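Local coordinates for protein probable hydrogenase maturation factor HypB (Methanocaldococcus jannaschii, PDB 2HF9) that probably helps insert nickel into [NiFe] hydrogenases as a homodimeric GTP-binding protein with low intrinsic GTPase activity, and also binds zinc, at residues 37-42 / 220-225; 90-95 / 111-116; 143-148 / 164-169. All coordinates share one frame; numbering follows the deposited sequence.

Contact 1. Residues 37-42 / 220-225; sequences GVVAFD and KSVKEV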
loop_
_atom_site.group_PDB
_atom_site.type_symbol
_atom_site.label_atom_id
_atom_site.label_comp_id
_atom_site.label_asym_id
_atom_site.label_seq_id
_atom_site.Cartn_x
_atom_site.Cartn_y
_atom_site.Cartn_z
ATOM N N GLY A 37 -16.313 24.618 -14.862
ATOM C CA GLY A 37 -16.629 24.892 -13.461
ATOM C C GLY A 37 -16.627 23.644 -12.599
ATOM O O GLY A 37 -17.482 23.478 -11.728
ATOM N N VAL A 38 -15.656 22.772 -12.843
ATOM C CA VAL A 38 -15.526 21.526 -12.088
ATOM C C VAL A 38 -14.333 21.648 -11.153
ATOM O O VAL A 38 -13.262 22.085 -11.565
ATOM C CB VAL A 38 -15.342 20.294 -13.020
ATOM C CG1 VAL A 38 -15.243 18.997 -12.212
ATOM C CG2 VAL A 38 -16.474 20.203 -14.025
ATOM N N VAL A 39 -14.531 21.285 -9.889
ATOM C CA VAL A 39 -13.426 21.231 -8.939
ATOM C C VAL A 39 -13.079 19.763 -8.703
ATOM O O VAL A 39 -13.939 18.970 -8.307
ATOM C CB VAL A 39 -13.746 21.973 -7.613
ATOM C CG1 VAL A 39 -12.508 22.033 -6.728
ATOM C CG2 VAL A 39 -14.248 23.391 -7.898
ATOM N N ALA A 40 -11.824 19.410 -8.976
ATOM C CA ALA A 40 -11.375 18.019 -8.944
ATOM C C ALA A 40 -10.430 17.707 -7.788
ATOM O O ALA A 40 -9.564 18.514 -7.440
ATOM C CB ALA A 40 -10.729 17.638 -10.265
ATOM N N PHE A 41 -10.601 16.516 -7.221
ATOM C CA PHE A 41 -9.836 16.062 -6.063
ATOM C C PHE A 41 -9.190 14.698 -6.323
ATOM O O PHE A 41 -9.860 13.749 -6.741
ATOM C CB PHE A 41 -10.734 15.995 -4.818
ATOM C CG PHE A 41 -11.251 17.336 -4.360
ATOM C CD1 PHE A 41 -12.427 17.865 -4.889
ATOM C CD2 PHE A 41 -10.570 18.063 -3.386
ATOM C CE1 PHE A 41 -12.908 19.103 -4.465
ATOM C CE2 PHE A 41 -11.051 19.302 -2.951
ATOM C CZ PHE A 41 -12.224 19.819 -3.496
ATOM N N ASP A 42 -7.887 14.616 -6.069
ATOM C CA ASP A 42 -7.120 13.382 -6.207
ATOM C C ASP A 42 -7.007 12.702 -4.832
ATOM O O ASP A 42 -6.349 13.220 -3.930
ATOM C CB ASP A 42 -5.734 13.712 -6.797
ATOM C CG ASP A 42 -4.836 12.487 -6.976
ATOM O OD1 ASP A 42 -5.249 11.347 -6.695
ATOM O OD2 ASP A 42 -3.689 12.678 -7.412
ATOM N N LYS A 220 -14.046 24.772 1.204
ATOM C CA LYS A 220 -13.006 25.802 1.129
ATOM C C LYS A 220 -12.253 25.741 -0.201
ATOM O O LYS A 220 -11.990 26.779 -0.817
ATOM C CB LYS A 220 -12.026 25.667 2.301
ATOM C CG LYS A 220 -10.944 26.744 2.367
ATOM C CD LYS A 220 -10.073 26.567 3.605
ATOM C CE LYS A 220 -9.014 27.656 3.713
ATOM N NZ LYS A 220 -7.851 27.420 2.806
ATOM N N SER A 221 -11.924 24.523 -0.634
ATOM C CA SER A 221 -11.221 24.297 -1.900
ATOM C C SER A 221 -12.032 24.779 -3.100
ATOM O O SER A 221 -11.485 25.402 -4.016
ATOM C CB SER A 221 -10.873 22.816 -2.066
ATOM O OG SER A 221 -9.972 22.389 -1.063
ATOM N N VAL A 222 -13.332 24.490 -3.085
ATOM C CA VAL A 222 -14.246 24.934 -4.137
ATOM C C VAL A 222 -14.263 26.463 -4.210
ATOM O O VAL A 222 -14.116 27.043 -5.290
ATOM C CB VAL A 222 -15.681 24.363 -3.937
ATOM C CG1 VAL A 222 -16.669 24.976 -4.931
ATOM C CG2 VAL A 222 -15.677 22.848 -4.080
ATOM N N LYS A 223 -14.403 27.113 -3.058
ATOM C CA LYS A 223 -14.481 28.572 -3.018
ATOM C C LYS A 223 -13.187 29.269 -3.446
ATOM O O LYS A 223 -13.238 30.373 -3.979
ATOM C CB LYS A 223 -14.930 29.065 -1.636
ATOM C CG LYS A 223 -16.343 28.636 -1.202
ATOM C CD LYS A 223 -17.449 29.158 -2.128
ATOM C CE LYS A 223 -18.024 28.048 -3.002
ATOM N NZ LYS A 223 -18.803 28.587 -4.147
ATOM N N GLU A 224 -12.041 28.619 -3.232
ATOM C CA GLU A 224 -10.737 29.246 -3.487
ATOM C C GLU A 224 -10.194 29.121 -4.926
ATOM O O GLU A 224 -9.218 29.791 -5.271
ATOM C CB GLU A 224 -9.685 28.756 -2.476
ATOM C CG GLU A 224 -9.198 27.333 -2.721
ATOM C CD GLU A 224 -7.934 26.977 -1.958
ATOM O OE1 GLU A 224 -8.003 26.833 -0.715
ATOM O OE2 GLU A 224 -6.875 26.827 -2.610
ATOM N N VAL A 225 -10.816 28.280 -5.755
ATOM C CA VAL A 225 -10.311 28.010 -7.118
ATOM C C VAL A 225 -10.038 29.285 -7.932
ATOM O O VAL A 225 -10.905 30.157 -8.049
ATOM C CB VAL A 225 -11.231 27.034 -7.914
ATOM C CG1 VAL A 225 -10.773 26.905 -9.365
ATOM C CG2 VAL A 225 -11.242 25.668 -7.269
#
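Val39 meets the last turn of helix 211-224 through both of its methyl groups. Its chi1 of -173° sets CG1 anti to the backbone N and leaves CG2 beside that N. Val39 CG2 lies 3.8 Å from Val225 CG2, and Val39 CG1 stands 3.9 Å from the same Val225 CG2, so one methyl of Val225 sits against both branches as the two side chains pass alongside, pointing opposite ways. Val222 adds its CG2 at 4.1 Å from Val39 CG2. Two residues further along the strand, Phe41 carries CG anti to its carbonyl carbon (chi1 -65°), and the far end of its ring reaches the helix. Ser221 CB meets the ring's edge, 3.6 Å from Phe41 CZ and equally 3.6 Å from Phe41 CE2, with Ser221 OG in the ring plane 3.8 Å from Phe41 CE2. That hydroxyl is hydrogen-bonded to Phe217 O, one turn back in the helix. An alanine at Phe41 would probably open a gap between Ser221 and the strand and leave Ile144, which also packs on the ring, without this neighbour. Strand 39-42 and helix 220-224 run at 134° to each other, with axes 9.1 Å apart. Between these two segments the contact is van der Waals packing, which seats the C-terminal helix on the central strand of the P-loop GTPase sheet, while Glu224 adds a salt bridge to Lys142 and Ser221 spends its hydroxyl on its own helix.

Contact 2. Residues 90-95 / 111-116; sequences KVVPLN and LEDLNL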
loop_
_atom_site.group_PDB
_atom_site.type_symbol
_atom_site.label_atom_id
_atom_site.label_comp_id
_atom_site.label_asym_id
_atom_site.label_seq_id
_atom_site.Cartn_x
_atom_site.Cartn_y
_atom_site.Cartn_z
ATOM N N LYS A 90 -21.959 9.656 -11.130
ATOM C CA LYS A 90 -21.521 9.131 -12.415
ATOM C C LYS A 90 -20.064 8.707 -12.267
ATOM O O LYS A 90 -19.242 9.469 -11.759
ATOM C CB LYS A 90 -21.685 10.174 -13.517
ATOM C CG LYS A 90 -21.376 9.633 -14.906
ATOM C CD LYS A 90 -22.481 9.976 -15.894
ATOM C CE LYS A 90 -22.155 9.455 -17.290
ATOM N NZ LYS A 90 -21.817 7.998 -17.289
ATOM N N VAL A 91 -19.755 7.484 -12.688
ATOM C CA VAL A 91 -18.428 6.916 -12.474
ATOM C C VAL A 91 -17.783 6.463 -13.779
ATOM O O VAL A 91 -18.408 5.774 -14.588
ATOM C CB VAL A 91 -18.468 5.720 -11.486
ATOM C CG1 VAL A 91 -17.057 5.257 -11.138
ATOM C CG2 VAL A 91 -19.242 6.084 -10.224
ATOM N N VAL A 92 -16.532 6.868 -13.977
ATOM C CA VAL A 92 -15.705 6.309 -15.035
ATOM C C VAL A 92 -14.678 5.386 -14.382
ATOM O O VAL A 92 -13.818 5.848 -13.622
ATOM C CB VAL A 92 -14.996 7.396 -15.877
ATOM C CG1 VAL A 92 -14.099 6.756 -16.934
ATOM C CG2 VAL A 92 -16.023 8.311 -16.534
ATOM N N PRO A 93 -14.778 4.074 -14.656
ATOM C CA PRO A 93 -13.785 3.160 -14.114
ATOM C C PRO A 93 -12.534 3.125 -14.985
ATOM O O PRO A 93 -12.625 3.250 -16.211
ATOM C CB PRO A 93 -14.504 1.809 -14.140
ATOM C CG PRO A 93 -15.474 1.917 -15.271
ATOM C CD PRO A 93 -15.806 3.376 -15.456
ATOM N N LEU A 94 -11.379 2.970 -14.348
ATOM C CA LEU A 94 -10.120 2.813 -15.063
ATOM C C LEU A 94 -9.365 1.600 -14.538
ATOM O O LEU A 94 -8.868 1.605 -13.409
ATOM C CB LEU A 94 -9.255 4.081 -14.955
ATOM C CG LEU A 94 -9.689 5.349 -15.703
ATOM C CD1 LEU A 94 -8.765 6.515 -15.362
ATOM C CD2 LEU A 94 -9.737 5.135 -17.216
ATOM N N ASN A 95 -9.306 0.552 -15.353
ATOM C CA ASN A 95 -8.506 -0.617 -15.029
ATOM C C ASN A 95 -7.047 -0.278 -15.302
ATOM O O ASN A 95 -6.647 -0.064 -16.450
ATOM C CB ASN A 95 -8.961 -1.837 -15.831
ATOM C CG ASN A 95 -10.364 -2.295 -15.461
ATOM O OD1 ASN A 95 -10.681 -2.493 -14.290
ATOM N ND2 ASN A 95 -11.209 -2.484 -16.470
ATOM N N LEU A 111 -12.123 12.048 -18.700
ATOM C CA LEU A 111 -12.912 13.284 -18.761
ATOM C C LEU A 111 -13.810 13.373 -19.996
ATOM O O LEU A 111 -14.857 14.017 -19.959
ATOM C CB LEU A 111 -12.007 14.523 -18.679
ATOM C CG LEU A 111 -11.180 14.749 -17.408
ATOM C CD1 LEU A 111 -10.356 16.021 -17.515
ATOM C CD2 LEU A 111 -12.062 14.790 -16.175
ATOM N N GLU A 112 -13.394 12.719 -21.079
ATOM C CA GLU A 112 -14.177 12.678 -22.317
ATOM C C GLU A 112 -15.481 11.889 -22.150
ATOM O O GLU A 112 -16.444 12.115 -22.888
ATOM C CB GLU A 112 -13.333 12.119 -23.473
ATOM C CG GLU A 112 -12.127 12.994 -23.842
ATOM C CD GLU A 112 -11.101 12.284 -24.721
ATOM O OE1 GLU A 112 -11.242 11.069 -24.978
ATOM O OE2 GLU A 112 -10.141 12.949 -25.154
ATOM N N ASP A 113 -15.513 10.985 -21.170
ATOM C CA ASP A 113 -16.708 10.183 -20.876
ATOM C C ASP A 113 -17.671 10.848 -19.880
ATOM O O ASP A 113 -18.685 10.258 -19.493
ATOM C CB ASP A 113 -16.308 8.787 -20.383
ATOM C CG ASP A 113 -15.852 7.875 -21.508
ATOM O OD1 ASP A 113 -16.337 8.027 -22.653
ATOM O OD2 ASP A 113 -15.010 6.992 -21.248
ATOM N N LEU A 114 -17.348 12.071 -19.473
ATOM C CA LEU A 114 -18.177 12.826 -18.539
ATOM C C LEU A 114 -18.793 14.059 -19.199
ATOM O O LEU A 114 -18.159 14.708 -20.032
ATOM C CB LEU A 114 -17.349 13.256 -17.320
ATOM C CG LEU A 114 -16.764 12.166 -16.408
ATOM C CD1 LEU A 114 -15.774 12.760 -15.411
ATOM C CD2 LEU A 114 -17.861 11.397 -15.681
ATOM N N ASN A 115 -20.032 14.376 -18.826
ATOM C CA ASN A 115 -20.639 15.645 -19.219
ATOM C C ASN A 115 -20.285 16.701 -18.175
ATOM O O ASN A 115 -20.959 16.829 -17.152
ATOM C CB ASN A 115 -22.159 15.511 -19.388
ATOM C CG ASN A 115 -22.817 16.790 -19.899
ATOM O OD1 ASN A 115 -22.148 17.783 -20.200
ATOM N ND2 ASN A 115 -24.141 16.765 -20.002
ATOM N N LEU A 116 -19.224 17.455 -18.450
ATOM C CA LEU A 116 -18.666 18.402 -17.480
ATOM C C LEU A 116 -19.552 19.623 -17.210
ATOM O O LEU A 116 -19.336 20.342 -16.233
ATOM C CB LEU A 116 -17.253 18.831 -17.896
ATOM C CG LEU A 116 -16.215 17.720 -18.100
ATOM C CD1 LEU A 116 -14.976 18.259 -18.800
ATOM C CD2 LEU A 116 -15.843 17.053 -16.777
#
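Leu114, whose CD2 packs on Val92, sits at the end of a type I beta turn that starts at Leu111 and is closed by Leu114 N donating to Leu111 O at 3.2 Å. From that turn CG of Leu114 lies anti to its carbonyl carbon (chi1 -63°), and the branch CD2 leads toward strand 90-95, where Leu114 CD2 comes within 3.7 Å of Val92 CG2. Val92 CG2 serves a second partner, lying 3.9 Å from Asp113 CB, with the valine and aspartate side chains crossing at about a right angle. Lys90 adds its aliphatic stem: CG is 4.0 Å from Leu114 CD2, and the two side chains run past one another, heading opposite ways. Further out, Lys90 CE approaches Asp113 O at 4.2 Å. Leu114 also rests on Ala69 of strand 68-74, the sheet neighbour of strand 90-95. Thus the turn folds back over the outermost strand of this end of the sheet, a buried Val92-Leu114 pair flanked by two exposed polar residues. Across the interface Lys90 and Asp113 contribute carbon and backbone atoms rather than paired charges, so the hold is essentially hydrophobic.

Contact 3. Residues 143-148 / 164-169; sequences RIVVIS and KTADLI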
loop_
_atom_site.group_PDB
_atom_site.type_symbol
_atom_site.label_atom_id
_atom_site.label_comp_id
_atom_site.label_asym_id
_atom_site.label_seq_id
_atom_site.Cartn_x
_atom_site.Cartn_y
_atom_site.Cartn_z
ATOM N N ARG A 143 -5.032 17.665 -3.769
ATOM C CA ARG A 143 -4.598 16.308 -3.521
ATOM C C ARG A 143 -4.867 15.937 -2.068
ATOM O O ARG A 143 -4.538 16.692 -1.148
ATOM C CB ARG A 143 -3.120 16.166 -3.872
ATOM C CG ARG A 143 -2.850 16.292 -5.370
ATOM C CD ARG A 143 -1.406 16.649 -5.680
ATOM N NE ARG A 143 -0.465 15.574 -5.356
ATOM C CZ ARG A 143 -0.153 14.564 -6.170
ATOM N NH1 ARG A 143 -0.717 14.461 -7.368
ATOM N NH2 ARG A 143 0.714 13.643 -5.776
ATOM N N ILE A 144 -5.485 14.777 -1.875
ATOM C CA ILE A 144 -5.818 14.285 -0.542
ATOM C C ILE A 144 -5.103 12.954 -0.334
ATOM O O ILE A 144 -5.244 12.041 -1.151
ATOM C CB ILE A 144 -7.356 14.111 -0.359
ATOM C CG1 ILE A 144 -8.078 15.450 -0.576
ATOM C CG2 ILE A 144 -7.683 13.500 1.020
ATOM C CD1 ILE A 144 -9.591 15.364 -0.630
ATOM N N VAL A 145 -4.310 12.859 0.731
ATOM C CA VAL A 145 -3.668 11.595 1.081
ATOM C C VAL A 145 -4.360 11.005 2.303
ATOM O O VAL A 145 -4.416 11.630 3.368
ATOM C CB VAL A 145 -2.133 11.728 1.306
ATOM C CG1 VAL A 145 -1.531 10.399 1.774
ATOM C CG2 VAL A 145 -1.445 12.181 0.034
ATOM N N VAL A 146 -4.909 9.807 2.123
ATOM C CA VAL A 146 -5.568 9.086 3.195
ATOM C C VAL A 146 -4.664 7.956 3.670
ATOM O O VAL A 146 -4.335 7.047 2.912
ATOM C CB VAL A 146 -6.931 8.491 2.738
ATOM C CG1 VAL A 146 -7.678 7.872 3.928
ATOM C CG2 VAL A 146 -7.782 9.555 2.053
ATOM N N ILE A 147 -4.242 8.034 4.924
ATOM C CA ILE A 147 -3.610 6.896 5.571
ATOM C C ILE A 147 -4.449 6.530 6.780
ATOM O O ILE A 147 -5.377 7.257 7.140
ATOM C CB ILE A 147 -2.121 7.141 5.962
ATOM C CG1 ILE A 147 -1.957 8.355 6.906
ATOM C CG2 ILE A 147 -1.227 7.170 4.705
ATOM C CD1 ILE A 147 -1.906 9.724 6.224
ATOM N N SER A 148 -4.155 5.398 7.396
ATOM C CA SER A 148 -4.955 4.983 8.531
ATOM C C SER A 148 -4.106 4.434 9.663
ATOM O O SER A 148 -2.981 3.970 9.445
ATOM C CB SER A 148 -6.037 3.991 8.097
ATOM O OG SER A 148 -5.484 2.728 7.796
ATOM N N LYS A 164 4.314 15.431 1.290
ATOM C CA LYS A 164 4.616 16.798 0.855
ATOM C C LYS A 164 3.783 17.255 -0.340
ATOM O O LYS A 164 3.705 18.453 -0.620
ATOM C CB LYS A 164 6.105 16.946 0.538
ATOM C CG LYS A 164 7.016 16.811 1.743
ATOM C CD LYS A 164 8.456 17.112 1.359
ATOM C CE LYS A 164 9.421 16.648 2.435
ATOM N NZ LYS A 164 9.794 15.212 2.246
ATOM N N THR A 165 3.168 16.306 -1.046
ATOM C CA THR A 165 2.341 16.636 -2.213
ATOM C C THR A 165 0.866 16.817 -1.838
ATOM O O THR A 165 0.052 17.227 -2.666
ATOM C CB THR A 165 2.482 15.583 -3.353
ATOM O OG1 THR A 165 1.779 14.382 -3.005
ATOM C CG2 THR A 165 3.953 15.255 -3.611
ATOM N N ALA A 166 0.537 16.538 -0.578
ATOM C CA ALA A 166 -0.845 16.596 -0.106
ATOM C C ALA A 166 -1.273 18.003 0.301
ATOM O O ALA A 166 -0.497 18.754 0.901
ATOM C CB ALA A 166 -1.041 15.633 1.053
ATOM N N ASP A 167 -2.513 18.344 -0.040
ATOM C CA ASP A 167 -3.165 19.555 0.444
ATOM C C ASP A 167 -3.972 19.230 1.700
ATOM O O ASP A 167 -4.168 20.083 2.574
ATOM C CB ASP A 167 -4.080 20.122 -0.638
ATOM C CG ASP A 167 -3.315 20.533 -1.885
ATOM O OD1 ASP A 167 -2.529 21.495 -1.805
ATOM O OD2 ASP A 167 -3.501 19.890 -2.939
ATOM N N LEU A 168 -4.441 17.987 1.767
ATOM C CA LEU A 168 -5.113 17.457 2.939
ATOM C C LEU A 168 -4.534 16.091 3.278
ATOM O O LEU A 168 -4.421 15.223 2.411
ATOM C CB LEU A 168 -6.628 17.338 2.706
ATOM C CG LEU A 168 -7.442 16.587 3.770
ATOM C CD1 LEU A 168 -7.485 17.344 5.095
ATOM C CD2 LEU A 168 -8.854 16.262 3.283
ATOM N N ILE A 169 -4.171 15.914 4.546
ATOM C CA ILE A 169 -3.740 14.619 5.049
ATOM C C ILE A 169 -4.794 14.110 6.034
ATOM O O ILE A 169 -5.090 14.752 7.050
ATOM C CB ILE A 169 -2.335 14.688 5.684
ATOM C CG1 ILE A 169 -1.299 15.062 4.615
ATOM C CG2 ILE A 169 -1.971 13.351 6.328
ATOM C CD1 ILE A 169 0.028 15.591 5.143
#
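The beta-alpha-beta unit of strand 142-148, helix 160-163 and strand 168-172 brings its two strands together here as parallel neighbours, with Ile144 opposite Leu168 and Val145 opposite Ile169. At its entrance Arg143 O is gripped by two successive amides: Asp167 N at 2.8 Å, tilted 23° from the carbonyl plane, and Leu168 N at 3.2 Å, lying in that plane. Asp167 answers with its carboxylate, OD2 accepting from Arg143 N at 2.8 Å through the anti lone pair, so backbone and side chain tie the two residues both ways. Val145 N then donates to Leu168 O at 2.9 Å. The arginine side chain bends at chi3 across Thr165, and its NH2 donates to Thr165 OG1 at 3.1 Å with the oxygen only 2° out of the guanidinium plane. Chi1 of 74° places that OG1 between the threonine's backbone N and carbonyl carbon; it is also bonded to Ile162 O, while Arg143 NH2 reaches Pro133 O. On one face Ile144 CG2 lies 3.8 Å from Leu168 CD2, the side chains pointing the same way. On the other, Val145 CG2 meets Ala166 CB at 3.6 Å, and Ile147 CD1 touches Ile169 CG2 at 3.6 Å. Phe217 of helix 211-224 packs against Ile144 and Leu168, helix 160-163 lies against Val145 and Ile147, and strand 39-45 flanks strand 142-148 on the side away from strand 168-172.

How the contacts relate
Following helix 18-35, the chain enters strand 39-45, and contact 1 joins its start to the end of helix 211-224, closing a loop that takes in nearly all of the nucleotide-binding domain. Contacts 2 and 3 both nest inside that loop and follow one another in series: contact 2 closes a short excursion through helix 104-111 at one edge of the parallel sheet, and contact 3 a beta-alpha-beta unit nearer the other. Contacts 1 and 3 join directly, with Asp42 O probably accepting from Ile144 N between adjacent strands. Contact 2 reaches contact 1 through packing of the Val38 side chain against the Leu116 carbonyl oxygen, but lies about 14 Å from contact 3 between nearest atoms.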